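PDB 1Z85: ribosomal RNA small subunit methyltransferase E from Thermotoga maritima, which probably methylates the N3 position of a specific uridine in 16S rRNA of the assembled 30S subunit, with S-adenosyl-L-methionine as methyl donor. Local coordinates for residues B[26-31]-B[47-52]; B[89-94]-B[100-105]; B[110-115]-B[142-147]; B[176-181]-B[224-229]. All blocks are in the same frame, centred on the assembly; numbering follows the deposited sequence.

Contact 1: B[26-31]-B[47-52]; sequences VIFDER and IEATDG
The ring of F28 meets the methyl of A49 at its edge, near the ring plane, with CE2 of F28 3.9 Å from CB of A49. The tip of I47 comes to the same ring obliquely, its CD1 4.1 Å from CZ of F28. F28 holds its CG anti to its carbonyl carbon (chi1 -53°), which swings the far end of the ring toward strand 46-50. V26 adds CG1, 4.1 Å from CB of A49. The methyl of A49 is therefore touched by both V26 and F28. No hydrogen bond joins the segments. The axes of the short strand segments 26-28 and 47-50 lie 83° apart and come no nearer than 9.0 Å, so side chains alone bridge the gap. This is the interior of the five-stranded beta sheet of the PUA-like domain, whose first and last strands also pair; strands 25-28 and 46-50 are not neighbours in it. A71 of strand 69-78 and C59 of strand 55-64 also line this core. The other side is looser and polar. E48 points away from the core, and its OE2 bonds to S56 and Y145. Past the strand, D29 caps helix 30-38 through E32 N, and D29 and R31 make salt bridges with R136 and E137.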
loop_
_atom_site.group_PDB
_atom_site.type_symbol
_atom_site.label_atom_id
_atom_site.label_comp_id
_atom_site.label_asym_id
_atom_site.label_seq_id
_atom_site.Cartn_x
_atom_site.Cartn_y
_atom_site.Cartn_z
ATOM N N VAL B 26 12.142 31.143 -13.562
ATOM C CA VAL B 26 12.326 29.974 -12.739
ATOM C C VAL B 26 13.621 29.342 -13.228
ATOM O O VAL B 26 13.807 29.175 -14.434
ATOM C CB VAL B 26 11.121 29.007 -12.833
ATOM C CG1 VAL B 26 11.336 27.798 -11.992
ATOM C CG2 VAL B 26 9.827 29.714 -12.393
ATOM N N ILE B 27 14.541 29.075 -12.303
ATOM C CA ILE B 27 15.788 28.385 -12.644
ATOM C C ILE B 27 15.756 26.977 -12.108
ATOM O O ILE B 27 15.213 26.720 -11.047
ATOM C CB ILE B 27 17.091 29.139 -12.166
ATOM C CG1 ILE B 27 17.172 29.221 -10.643
ATOM C CG2 ILE B 27 17.191 30.551 -12.800
ATOM N N PHE B 28 16.368 26.066 -12.849
ATOM C CA PHE B 28 16.284 24.641 -12.577
ATOM C C PHE B 28 17.672 24.031 -12.472
ATOM O O PHE B 28 18.566 24.392 -13.253
ATOM C CB PHE B 28 15.540 23.944 -13.708
ATOM C CG PHE B 28 14.186 24.539 -14.025
ATOM C CD1 PHE B 28 14.075 25.647 -14.845
ATOM C CD2 PHE B 28 13.028 23.943 -13.551
ATOM C CE1 PHE B 28 12.841 26.158 -15.155
ATOM C CE2 PHE B 28 11.774 24.457 -13.858
ATOM C CZ PHE B 28 11.680 25.552 -14.664
ATOM N N ASP B 29 17.842 23.103 -11.528
ATOM C CA ASP B 29 19.122 22.427 -11.318
ATOM C C ASP B 29 19.379 21.292 -12.325
ATOM O O ASP B 29 18.589 21.075 -13.264
ATOM C CB ASP B 29 19.251 21.950 -9.861
ATOM C CG ASP B 29 18.290 20.814 -9.497
ATOM O OD1 ASP B 29 17.506 20.352 -10.352
ATOM O OD2 ASP B 29 18.342 20.368 -8.330
ATOM N N GLU B 30 20.499 20.588 -12.152
ATOM C CA GLU B 30 20.928 19.598 -13.153
ATOM C C GLU B 30 19.941 18.464 -13.272
ATOM O O GLU B 30 19.677 17.969 -14.355
ATOM C CB GLU B 30 22.292 19.017 -12.814
ATOM C CG GLU B 30 22.723 17.913 -13.778
ATOM C CD GLU B 30 24.190 17.586 -13.690
ATOM O OE1 GLU B 30 24.930 18.259 -12.918
ATOM O OE2 GLU B 30 24.601 16.640 -14.402
ATOM N N ARG B 31 19.407 18.059 -12.130
ATOM C CA ARG B 31 18.444 16.988 -12.055
ATOM C C ARG B 31 17.237 17.280 -12.922
ATOM O O ARG B 31 16.821 16.420 -13.682
ATOM C CB ARG B 31 18.046 16.782 -10.599
ATOM C CG ARG B 31 16.804 15.950 -10.395
ATOM C CD ARG B 31 16.670 15.569 -8.940
ATOM N NE ARG B 31 17.711 14.621 -8.623
ATOM C CZ ARG B 31 17.576 13.294 -8.635
ATOM N NH1 ARG B 31 16.406 12.697 -8.900
ATOM N NH2 ARG B 31 18.632 12.556 -8.328
ATOM N N ILE B 47 5.804 25.500 -20.196
ATOM C CA ILE B 47 5.877 24.462 -19.149
ATOM C C ILE B 47 5.319 24.973 -17.840
ATOM O O ILE B 47 5.145 26.179 -17.668
ATOM C CB ILE B 47 7.331 24.021 -18.900
ATOM C CG1 ILE B 47 8.176 25.209 -18.411
ATOM C CG2 ILE B 47 7.930 23.377 -20.181
ATOM C CD1 ILE B 47 9.605 24.862 -18.177
ATOM N N GLU B 48 5.069 24.040 -16.919
ATOM C CA GLU B 48 4.601 24.355 -15.603
ATOM C C GLU B 48 5.631 23.884 -14.574
ATOM O O GLU B 48 6.081 22.725 -14.614
ATOM C CB GLU B 48 3.270 23.672 -15.328
ATOM C CG GLU B 48 2.607 24.214 -14.053
ATOM C CD GLU B 48 1.410 23.406 -13.548
ATOM O OE1 GLU B 48 0.987 22.419 -14.194
ATOM O OE2 GLU B 48 0.894 23.781 -12.478
ATOM N N ALA B 49 5.996 24.793 -13.670
ATOM C CA ALA B 49 6.846 24.477 -12.526
ATOM C C ALA B 49 6.164 24.845 -11.231
ATOM O O ALA B 49 5.196 25.604 -11.237
ATOM C CB ALA B 49 8.180 25.203 -12.627
ATOM N N THR B 50 6.652 24.257 -10.139
ATOM C CA THR B 50 6.328 24.705 -8.796
ATOM C C THR B 50 7.595 25.025 -8.043
ATOM O O THR B 50 8.652 24.478 -8.340
ATOM C CB THR B 50 5.538 23.657 -7.997
ATOM O OG1 THR B 50 5.273 24.153 -6.669
ATOM C CG2 THR B 50 6.289 22.351 -7.930
ATOM N N ASP B 51 7.491 25.910 -7.056
ATOM C CA ASP B 51 8.622 26.164 -6.170
ATOM C C ASP B 51 8.591 25.263 -4.931
ATOM O O ASP B 51 9.471 25.341 -4.125
ATOM C CB ASP B 51 8.694 27.642 -5.768
ATOM C CG ASP B 51 7.427 28.147 -5.149
ATOM O OD1 ASP B 51 6.494 27.338 -4.994
ATOM O OD2 ASP B 51 7.354 29.360 -4.856
ATOM N N GLY B 52 7.558 24.435 -4.781
ATOM C CA GLY B 52 7.375 23.672 -3.550
ATOM C C GLY B 52 6.857 24.434 -2.344
ATOM O O GLY B 52 6.789 23.878 -1.240
#

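Contact 2: B[89-94]-B[100-105]; sequences VVVPIG and RFLIEK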
loop_
_atom_site.group_PDB
_atom_site.type_symbol
_atom_site.label_atom_id
_atom_site.label_comp_id
_atom_site.label_asym_id
_atom_site.label_seq_id
_atom_site.Cartn_x
_atom_site.Cartn_y
_atom_site.Cartn_z
ATOM N N VAL B 89 4.645 13.236 10.823
ATOM C CA VAL B 89 5.025 11.843 10.946
ATOM C C VAL B 89 6.492 11.759 11.353
ATOM O O VAL B 89 7.342 12.426 10.778
ATOM C CB VAL B 89 4.777 11.097 9.610
ATOM C CG1 VAL B 89 5.176 9.675 9.697
ATOM C CG2 VAL B 89 3.247 11.139 9.208
ATOM N N VAL B 90 6.788 10.907 12.326
ATOM C CA VAL B 90 8.173 10.551 12.663
ATOM C C VAL B 90 8.519 9.292 11.899
ATOM O O VAL B 90 7.875 8.245 12.110
ATOM C CB VAL B 90 8.350 10.278 14.132
ATOM C CG1 VAL B 90 9.756 9.831 14.418
ATOM C CG2 VAL B 90 7.996 11.531 14.917
ATOM N N VAL B 91 9.442 9.455 10.939
ATOM C CA VAL B 91 9.983 8.388 10.084
ATOM C C VAL B 91 11.301 7.871 10.681
ATOM O O VAL B 91 12.220 8.652 10.991
ATOM C CB VAL B 91 10.188 8.904 8.660
ATOM C CG1 VAL B 91 10.922 7.867 7.735
ATOM C CG2 VAL B 91 8.818 9.320 8.051
ATOM N N PRO B 92 11.379 6.553 10.925
ATOM C CA PRO B 92 12.614 5.988 11.423
ATOM C C PRO B 92 13.710 6.036 10.356
ATOM O O PRO B 92 13.438 5.761 9.175
ATOM C CB PRO B 92 12.242 4.544 11.769
ATOM C CG PRO B 92 11.031 4.240 10.925
ATOM C CD PRO B 92 10.312 5.546 10.748
ATOM N N ILE B 93 14.912 6.423 10.787
ATOM C CA ILE B 93 16.122 6.355 9.995
ATOM C C ILE B 93 16.588 4.900 10.006
ATOM O O ILE B 93 17.084 4.409 11.006
ATOM C CB ILE B 93 17.213 7.281 10.526
ATOM C CG1 ILE B 93 16.783 8.743 10.365
ATOM C CG2 ILE B 93 18.491 7.057 9.793
ATOM C CD1 ILE B 93 17.648 9.743 11.167
ATOM N N GLY B 94 16.342 4.211 8.882
ATOM C CA GLY B 94 16.597 2.770 8.752
ATOM C C GLY B 94 17.013 2.424 7.330
ATOM O O GLY B 94 17.545 3.272 6.620
ATOM N N ARG B 100 12.761 5.382 2.054
ATOM C CA ARG B 100 12.315 6.047 0.851
ATOM C C ARG B 100 10.809 5.870 0.687
ATOM O O ARG B 100 10.100 6.809 0.371
ATOM C CB ARG B 100 13.073 5.463 -0.351
ATOM C CG ARG B 100 12.707 6.089 -1.695
ATOM C CD ARG B 100 13.243 5.169 -2.833
ATOM N NE ARG B 100 12.684 5.316 -4.176
ATOM C CZ ARG B 100 12.752 6.391 -4.983
ATOM N NH1 ARG B 100 13.288 7.546 -4.581
ATOM N NH2 ARG B 100 12.214 6.311 -6.215
ATOM N N PHE B 101 10.336 4.644 0.908
ATOM C CA PHE B 101 8.903 4.284 0.890
ATOM C C PHE B 101 8.063 5.129 1.832
ATOM O O PHE B 101 7.042 5.687 1.433
ATOM C CB PHE B 101 8.699 2.779 1.208
ATOM C CG PHE B 101 7.261 2.391 1.346
ATOM C CD1 PHE B 101 6.481 2.163 0.223
ATOM C CD2 PHE B 101 6.668 2.319 2.590
ATOM C CE1 PHE B 101 5.108 1.857 0.359
ATOM C CE2 PHE B 101 5.339 2.041 2.736
ATOM C CZ PHE B 101 4.537 1.813 1.634
ATOM N N LEU B 102 8.519 5.276 3.075
ATOM C CA LEU B 102 7.755 6.020 4.047
ATOM C C LEU B 102 7.668 7.496 3.700
ATOM O O LEU B 102 6.603 8.096 3.802
ATOM C CB LEU B 102 8.315 5.866 5.447
ATOM C CG LEU B 102 8.195 4.481 6.092
ATOM C CD1 LEU B 102 9.007 4.454 7.403
ATOM C CD2 LEU B 102 6.733 4.167 6.353
ATOM N N ILE B 103 8.798 8.094 3.326
ATOM C CA ILE B 103 8.801 9.442 2.809
ATOM C C ILE B 103 7.867 9.652 1.603
ATOM O O ILE B 103 7.177 10.660 1.520
ATOM C CB ILE B 103 10.196 9.817 2.313
ATOM C CG1 ILE B 103 11.222 9.777 3.455
ATOM C CG2 ILE B 103 10.194 11.206 1.707
ATOM C CD1 ILE B 103 12.667 9.785 2.935
ATOM N N GLU B 104 7.870 8.723 0.663
ATOM C CA GLU B 104 7.017 8.846 -0.544
ATOM C C GLU B 104 5.551 8.846 -0.189
ATOM O O GLU B 104 4.734 9.619 -0.726
ATOM C CB GLU B 104 7.342 7.729 -1.540
ATOM C CG GLU B 104 8.577 8.051 -2.437
ATOM C CD GLU B 104 9.100 6.902 -3.364
ATOM O OE1 GLU B 104 8.508 5.788 -3.454
ATOM O OE2 GLU B 104 10.174 7.150 -3.974
ATOM N N LYS B 105 5.209 7.961 0.727
ATOM C CA LYS B 105 3.839 7.855 1.272
ATOM C C LYS B 105 3.426 9.036 2.047
ATOM O O LYS B 105 2.277 9.447 1.975
ATOM C CB LYS B 105 3.715 6.602 2.132
ATOM C CG LYS B 105 3.335 5.331 1.331
ATOM C CD LYS B 105 4.022 5.278 -0.025
ATOM C CE LYS B 105 3.148 4.747 -1.098
ATOM N NZ LYS B 105 3.725 5.005 -2.479
#
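This is a buried, wholly apolar contact between a strand and the helix that follows it. Strand 87-92 lies within the parallel sheet of the methyltransferase domain, and helix 96-108 packs on it. L102 carries the helix side. Its CD1 reaches P92 and V91 together, 3.8 Å from CD of P92 and 3.9 Å from CG1 of V91. The same methyl also lies near the next ring carbon, with CD1 of L102 4.1 Å from CG of P92. The CB of L102 also rests near the valine, 4.0 Å from CG1 of V91. The V91 and L102 side chains lie alongside one another, pointing opposite ways; the proline ring lies across the leucine. The first torsion of V91 sets its CG1 anti to the backbone N (chi1 173°) and presents that methyl to the helix. The other branch, CG2, packs on I114 of strand 113-117, so V91 serves both neighbours. L102 is also covered by F216 and A220 of helix 216-230. Nearby on the helix, I103 touches V134 and V135 of helix 128-142. No hydrogen bond crosses between the segments. Strand 87-92, helix 96-108 and strand 113-117 form a beta-alpha-beta crossover, and this contact is its strand-to-helix packing, within the alpha/beta knot fold of SPOUT methyltransferases.

Contact 3: B[110-115]-B[142-147]; sequences GVDEIF and CKRYLF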
loop_
_atom_site.group_PDB
_atom_site.type_symbol
_atom_site.label_atom_id
_atom_site.label_comp_id
_atom_site.label_asym_id
_atom_site.label_seq_id
_atom_site.Cartn_x
_atom_site.Cartn_y
_atom_site.Cartn_z
ATOM N N GLY B 110 -0.651 13.445 2.164
ATOM C CA GLY B 110 -0.920 14.764 2.703
ATOM C C GLY B 110 -0.281 15.126 4.035
ATOM O O GLY B 110 -0.688 16.089 4.689
ATOM N N VAL B 111 0.729 14.393 4.449
ATOM C CA VAL B 111 1.519 14.789 5.612
ATOM C C VAL B 111 2.211 16.135 5.360
ATOM O O VAL B 111 2.730 16.381 4.264
ATOM C CB VAL B 111 2.549 13.678 5.973
ATOM C CG1 VAL B 111 3.556 14.128 6.981
ATOM C CG2 VAL B 111 1.828 12.403 6.418
ATOM N N ASP B 112 2.175 17.003 6.376
ATOM C CA ASP B 112 2.766 18.367 6.326
ATOM C C ASP B 112 4.223 18.460 6.783
ATOM O O ASP B 112 4.977 19.247 6.242
ATOM C CB ASP B 112 1.915 19.343 7.167
ATOM C CG ASP B 112 0.499 19.449 6.652
ATOM O OD1 ASP B 112 0.293 19.817 5.479
ATOM O OD2 ASP B 112 -0.420 19.108 7.399
ATOM N N GLU B 113 4.612 17.635 7.767
ATOM C CA GLU B 113 5.992 17.593 8.287
ATOM C C GLU B 113 6.509 16.179 8.529
ATOM O O GLU B 113 5.838 15.384 9.165
ATOM C CB GLU B 113 6.115 18.355 9.610
ATOM C CG GLU B 113 5.584 19.755 9.536
ATOM C CD GLU B 113 6.564 20.838 10.056
ATOM O OE1 GLU B 113 7.806 20.559 10.273
ATOM O OE2 GLU B 113 6.052 21.990 10.194
ATOM N N ILE B 114 7.705 15.892 8.010
ATOM C CA ILE B 114 8.413 14.637 8.267
ATOM C C ILE B 114 9.583 14.917 9.256
ATOM O O ILE B 114 10.339 15.890 9.105
ATOM C CB ILE B 114 8.958 14.081 6.967
ATOM C CG1 ILE B 114 7.830 14.031 5.929
ATOM C CG2 ILE B 114 9.617 12.714 7.193
ATOM C CD1 ILE B 114 8.264 13.538 4.580
ATOM N N PHE B 115 9.694 14.056 10.266
ATOM C CA PHE B 115 10.752 14.119 11.279
ATOM C C PHE B 115 11.506 12.805 11.243
ATOM O O PHE B 115 10.928 11.723 11.421
ATOM C CB PHE B 115 10.199 14.370 12.680
ATOM C CG PHE B 115 9.582 15.720 12.850
ATOM C CD1 PHE B 115 10.343 16.798 13.246
ATOM C CD2 PHE B 115 8.217 15.924 12.595
ATOM C CE1 PHE B 115 9.764 18.051 13.404
ATOM C CE2 PHE B 115 7.641 17.167 12.703
ATOM C CZ PHE B 115 8.393 18.243 13.130
ATOM N N CYS B 142 2.717 13.622 -7.702
ATOM C CA CYS B 142 1.375 13.760 -7.095
ATOM C C CYS B 142 0.753 15.120 -7.318
ATOM O O CYS B 142 -0.374 15.356 -6.868
ATOM C CB CYS B 142 1.426 13.483 -5.584
ATOM S SG CYS B 142 1.625 11.783 -5.316
ATOM N N LYS B 143 1.513 15.999 -7.991
ATOM C CA LYS B 143 1.156 17.386 -8.239
ATOM C C LYS B 143 0.827 18.083 -6.934
ATOM O O LYS B 143 -0.231 18.689 -6.752
ATOM C CB LYS B 143 0.023 17.479 -9.257
ATOM C CG LYS B 143 0.246 16.649 -10.533
ATOM C CD LYS B 143 1.308 17.215 -11.480
ATOM C CE LYS B 143 1.053 16.815 -13.001
ATOM N NZ LYS B 143 2.028 15.775 -13.554
ATOM N N ARG B 144 1.774 17.983 -6.013
ATOM C CA ARG B 144 1.646 18.597 -4.707
ATOM C C ARG B 144 2.543 19.835 -4.643
ATOM O O ARG B 144 3.762 19.712 -4.603
ATOM C CB ARG B 144 1.971 17.558 -3.656
ATOM C CG ARG B 144 1.970 18.115 -2.305
ATOM C CD ARG B 144 1.790 17.080 -1.255
ATOM N NE ARG B 144 1.916 17.794 0.011
ATOM C CZ ARG B 144 2.130 17.248 1.201
ATOM N NH1 ARG B 144 2.254 15.923 1.364
ATOM N NH2 ARG B 144 2.216 18.063 2.238
ATOM N N TYR B 145 1.922 21.024 -4.628
ATOM C CA TYR B 145 2.601 22.294 -4.820
ATOM C C TYR B 145 3.301 22.796 -3.567
ATOM O O TYR B 145 4.291 23.554 -3.660
ATOM C CB TYR B 145 1.617 23.356 -5.345
ATOM C CG TYR B 145 1.143 23.018 -6.724
ATOM C CD1 TYR B 145 0.074 22.155 -6.917
ATOM C CD2 TYR B 145 1.781 23.529 -7.839
ATOM C CE1 TYR B 145 -0.369 21.825 -8.201
ATOM C CE2 TYR B 145 1.353 23.209 -9.124
ATOM C CZ TYR B 145 0.281 22.355 -9.295
ATOM O OH TYR B 145 -0.131 22.012 -10.551
ATOM N N LEU B 146 2.779 22.395 -2.410
ATOM C CA LEU B 146 3.384 22.741 -1.132
ATOM C C LEU B 146 3.976 21.464 -0.573
ATOM O O LEU B 146 3.259 20.567 -0.196
ATOM C CB LEU B 146 2.348 23.368 -0.176
ATOM C CG LEU B 146 2.867 23.683 1.245
ATOM C CD1 LEU B 146 3.953 24.769 1.284
ATOM C CD2 LEU B 146 1.750 24.084 2.180
ATOM N N PHE B 147 5.300 21.375 -0.554
ATOM C CA PHE B 147 5.987 20.117 -0.221
ATOM C C PHE B 147 5.966 20.000 1.305
ATOM O O PHE B 147 6.022 21.036 1.968
ATOM C CB PHE B 147 7.465 20.174 -0.710
ATOM C CG PHE B 147 7.661 20.138 -2.233
ATOM C CD1 PHE B 147 6.601 20.082 -3.118
ATOM C CD2 PHE B 147 8.934 20.189 -2.761
ATOM C CE1 PHE B 147 6.805 20.079 -4.502
ATOM C CE2 PHE B 147 9.155 20.173 -4.157
ATOM C CZ PHE B 147 8.098 20.109 -5.011
HETATM O O HOH W 1 1.904 21.022 3.440
HETATM O O HOH W 2 4.253 21.821 4.452
#
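R144 lays the end of its guanidinium against the backbone carbonyl of V111. Both terminal nitrogens grip the one oxygen: NH2 of R144 lies 2.7 Å from O of V111, and NH1 of R144 lies 3.0 Å from the same O. The NH2 bond is the straighter, at 152° against 135°. The oxygen sits in the guanidinium plane, but both donors approach from one face of the carbonyl, NH2 well above its plane. The side chain reaches this far because it is extended from CG to NE, with CG anti to the backbone N (chi1 176°). Its NE turns back to its own loop and bonds to O of L146 at 3.1 Å. NH1 has a further acceptor in V107 O. These bonds hold the guanidinium at the end of helix 96-108, where G110 is the C-prime residue of a Schellman motif. CA of G110 lies 3.6 Å from NH1 of R144. The contact thus joins this helix terminus to the loop between helix 128-142 and strand 149-152. D112 OD1 is 4.2 Å from NH2 of R144, too far for a salt bridge. A water links those two atoms, and the carboxylate plane stands nearly at right angles to the guanidinium. The main partner of D112 is K233, through OD2. A leucine in place of R144 would probably leave the carbonyls of V111, V107 and L146 without these donors and lose this tie between loop and helix end. A second water joins O of D112 to O of F147.

Contact 4: B[176-181]-B[224-229]; sequences ANLEGS and VGYIAL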
loop_
_atom_site.group_PDB
_atom_site.type_symbol
_atom_site.label_atom_id
_atom_site.label_comp_id
_atom_site.label_asym_id
_atom_site.label_seq_id
_atom_site.Cartn_x
_atom_site.Cartn_y
_atom_site.Cartn_z
ATOM N N ALA B 176 -8.985 5.013 18.246
ATOM C CA ALA B 176 -8.126 6.136 18.655
ATOM C C ALA B 176 -8.798 7.492 18.512
ATOM O O ALA B 176 -9.565 7.726 17.568
ATOM C CB ALA B 176 -6.853 6.129 17.887
ATOM N N ASN B 177 -8.538 8.370 19.481
ATOM C CA ASN B 177 -8.955 9.754 19.353
ATOM C C ASN B 177 -8.027 10.524 18.432
ATOM O O ASN B 177 -6.795 10.454 18.573
ATOM C CB ASN B 177 -8.983 10.462 20.678
ATOM C CG ASN B 177 -9.466 11.870 20.532
ATOM O OD1 ASN B 177 -10.640 12.102 20.238
ATOM N ND2 ASN B 177 -8.567 12.815 20.671
ATOM N N LEU B 178 -8.619 11.274 17.511
ATOM C CA LEU B 178 -7.866 11.978 16.485
ATOM C C LEU B 178 -8.088 13.503 16.537
ATOM O O LEU B 178 -7.702 14.226 15.626
ATOM C CB LEU B 178 -8.235 11.420 15.112
ATOM C CG LEU B 178 -7.960 9.920 14.887
ATOM C CD1 LEU B 178 -8.462 9.504 13.517
ATOM C CD2 LEU B 178 -6.494 9.548 15.057
ATOM N N GLU B 179 -8.653 13.990 17.635
ATOM C CA GLU B 179 -8.825 15.425 17.851
ATOM C C GLU B 179 -7.533 16.247 17.739
ATOM O O GLU B 179 -6.497 15.892 18.302
ATOM C CB GLU B 179 -9.458 15.685 19.244
ATOM C CG GLU B 179 -10.907 15.278 19.362
ATOM C CD GLU B 179 -11.762 16.119 18.469
ATOM O OE1 GLU B 179 -12.052 17.270 18.876
ATOM O OE2 GLU B 179 -12.079 15.647 17.349
ATOM N N GLY B 180 -7.638 17.358 17.008
ATOM C CA GLY B 180 -6.584 18.336 16.908
ATOM C C GLY B 180 -5.448 17.871 16.015
ATOM O O GLY B 180 -5.567 16.861 15.325
ATOM N N SER B 181 -4.375 18.662 16.012
ATOM C CA SER B 181 -3.074 18.316 15.437
ATOM C C SER B 181 -2.526 16.914 15.814
ATOM O O SER B 181 -2.432 16.593 17.000
ATOM C CB SER B 181 -2.061 19.367 15.908
ATOM O OG SER B 181 -1.818 20.281 14.876
ATOM N N VAL B 224 -1.392 5.636 8.385
ATOM C CA VAL B 224 -1.236 7.053 8.087
ATOM C C VAL B 224 -2.345 7.503 7.166
ATOM O O VAL B 224 -2.836 8.621 7.247
ATOM C CB VAL B 224 0.133 7.291 7.422
ATOM C CG1 VAL B 224 0.313 8.762 6.987
ATOM C CG2 VAL B 224 1.231 6.858 8.339
ATOM N N GLY B 225 -2.741 6.632 6.263
ATOM C CA GLY B 225 -3.808 6.941 5.311
ATOM C C GLY B 225 -5.189 7.077 5.894
ATOM O O GLY B 225 -5.959 7.953 5.474
ATOM N N TYR B 226 -5.520 6.227 6.864
ATOM C CA TYR B 226 -6.766 6.380 7.595
ATOM C C TYR B 226 -6.809 7.701 8.362
ATOM O O TYR B 226 -7.809 8.412 8.362
ATOM C CB TYR B 226 -6.940 5.241 8.581
ATOM C CG TYR B 226 -8.075 5.465 9.573
ATOM C CD1 TYR B 226 -9.427 5.416 9.172
ATOM C CD2 TYR B 226 -7.804 5.746 10.894
ATOM C CE1 TYR B 226 -10.462 5.630 10.090
ATOM C CE2 TYR B 226 -8.822 5.939 11.813
ATOM C CZ TYR B 226 -10.133 5.887 11.416
ATOM O OH TYR B 226 -11.108 6.106 12.370
ATOM N N ILE B 227 -5.728 7.992 9.070
ATOM C CA ILE B 227 -5.618 9.224 9.800
ATOM C C ILE B 227 -5.739 10.452 8.864
ATOM O O ILE B 227 -6.466 11.365 9.139
ATOM C CB ILE B 227 -4.297 9.233 10.636
ATOM C CG1 ILE B 227 -4.424 8.251 11.824
ATOM C CG2 ILE B 227 -4.008 10.661 11.142
ATOM C CD1 ILE B 227 -3.123 7.710 12.419
ATOM N N ALA B 228 -5.021 10.468 7.754
ATOM C CA ALA B 228 -5.102 11.553 6.781
ATOM C C ALA B 228 -6.493 11.739 6.238
ATOM O O ALA B 228 -6.957 12.843 6.032
ATOM C CB ALA B 228 -4.144 11.256 5.639
ATOM N N LEU B 229 -7.153 10.622 5.968
ATOM C CA LEU B 229 -8.554 10.606 5.548
ATOM C C LEU B 229 -9.472 11.281 6.540
ATOM O O LEU B 229 -10.261 12.137 6.177
ATOM C CB LEU B 229 -9.013 9.169 5.394
ATOM C CG LEU B 229 -9.234 8.633 3.988
ATOM C CD1 LEU B 229 -9.767 7.175 4.090
ATOM C CD2 LEU B 229 -10.209 9.487 3.212
HETATM O O HOH W 3 -9.330 6.401 15.276
#
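Helix 216-230, near the C-terminal end of the chain, packs here against the loop that leads into strand 182-186. L178 is the loop residue that makes the contact, and it splits its two methyls between neighbouring helix residues. CD1 of L178 comes within 4.0 Å of CE2 of Y226, approaching the ring obliquely. CD2 of L178 lies 4.1 Å from CG1 of I227, and the leucine runs roughly perpendicular to the isoleucine. L178 has its CG anti to its own carbonyl carbon (chi1 -60°), a setting that carries the fork to the helix. The pair Y226 and I227 is buried, whereas L178 remains partly exposed. Contacts between the two segments are apolar apart from one water. It donates to O of A176 at 2.7 Å and lies in the plane of the Y226 ring, at its edge. Its bond from OH of Y226 is long, at 3.4 Å, and weak. The fold is the alpha/beta knot of the SPOUT methyltransferases, and this helix lies against its parallel sheet: I227 also touches I182 and V184 of strand 182-186. The second subunit comes close at the same place, where Y226 packs on Y226 of that subunit and L229 packs on its Q171. The loop has polar ties as well: the backbone O of L178 accepts from K231 NZ, and N161 ND2 bonds to O of N177 and O of E179.

Contact 1 lies in the PUA-like domain; contacts 2, 3 and 4 lie in the methyltransferase domain. Contact 3 lies next to contact 1 and links the two. Their centres are about 17 Å apart, and they touch through two probable hydrogen bonds: OE2 of E48 is 2.8 Å from OH of Y145, and O of G52 is 3.0 Å from N of F147. Contacts 2 and 3, with centres about 13 Å apart, share the parallel sheet, where N of V91 makes a probable hydrogen bond to O of F115 at 2.8 Å. Contact 4 meets contact 3 through V111 and V224. The nearest atoms of contacts 2 and 4 are about 4 Å apart, without touching. Contacts 1 and 4 lie farthest apart, about 33 Å between centres.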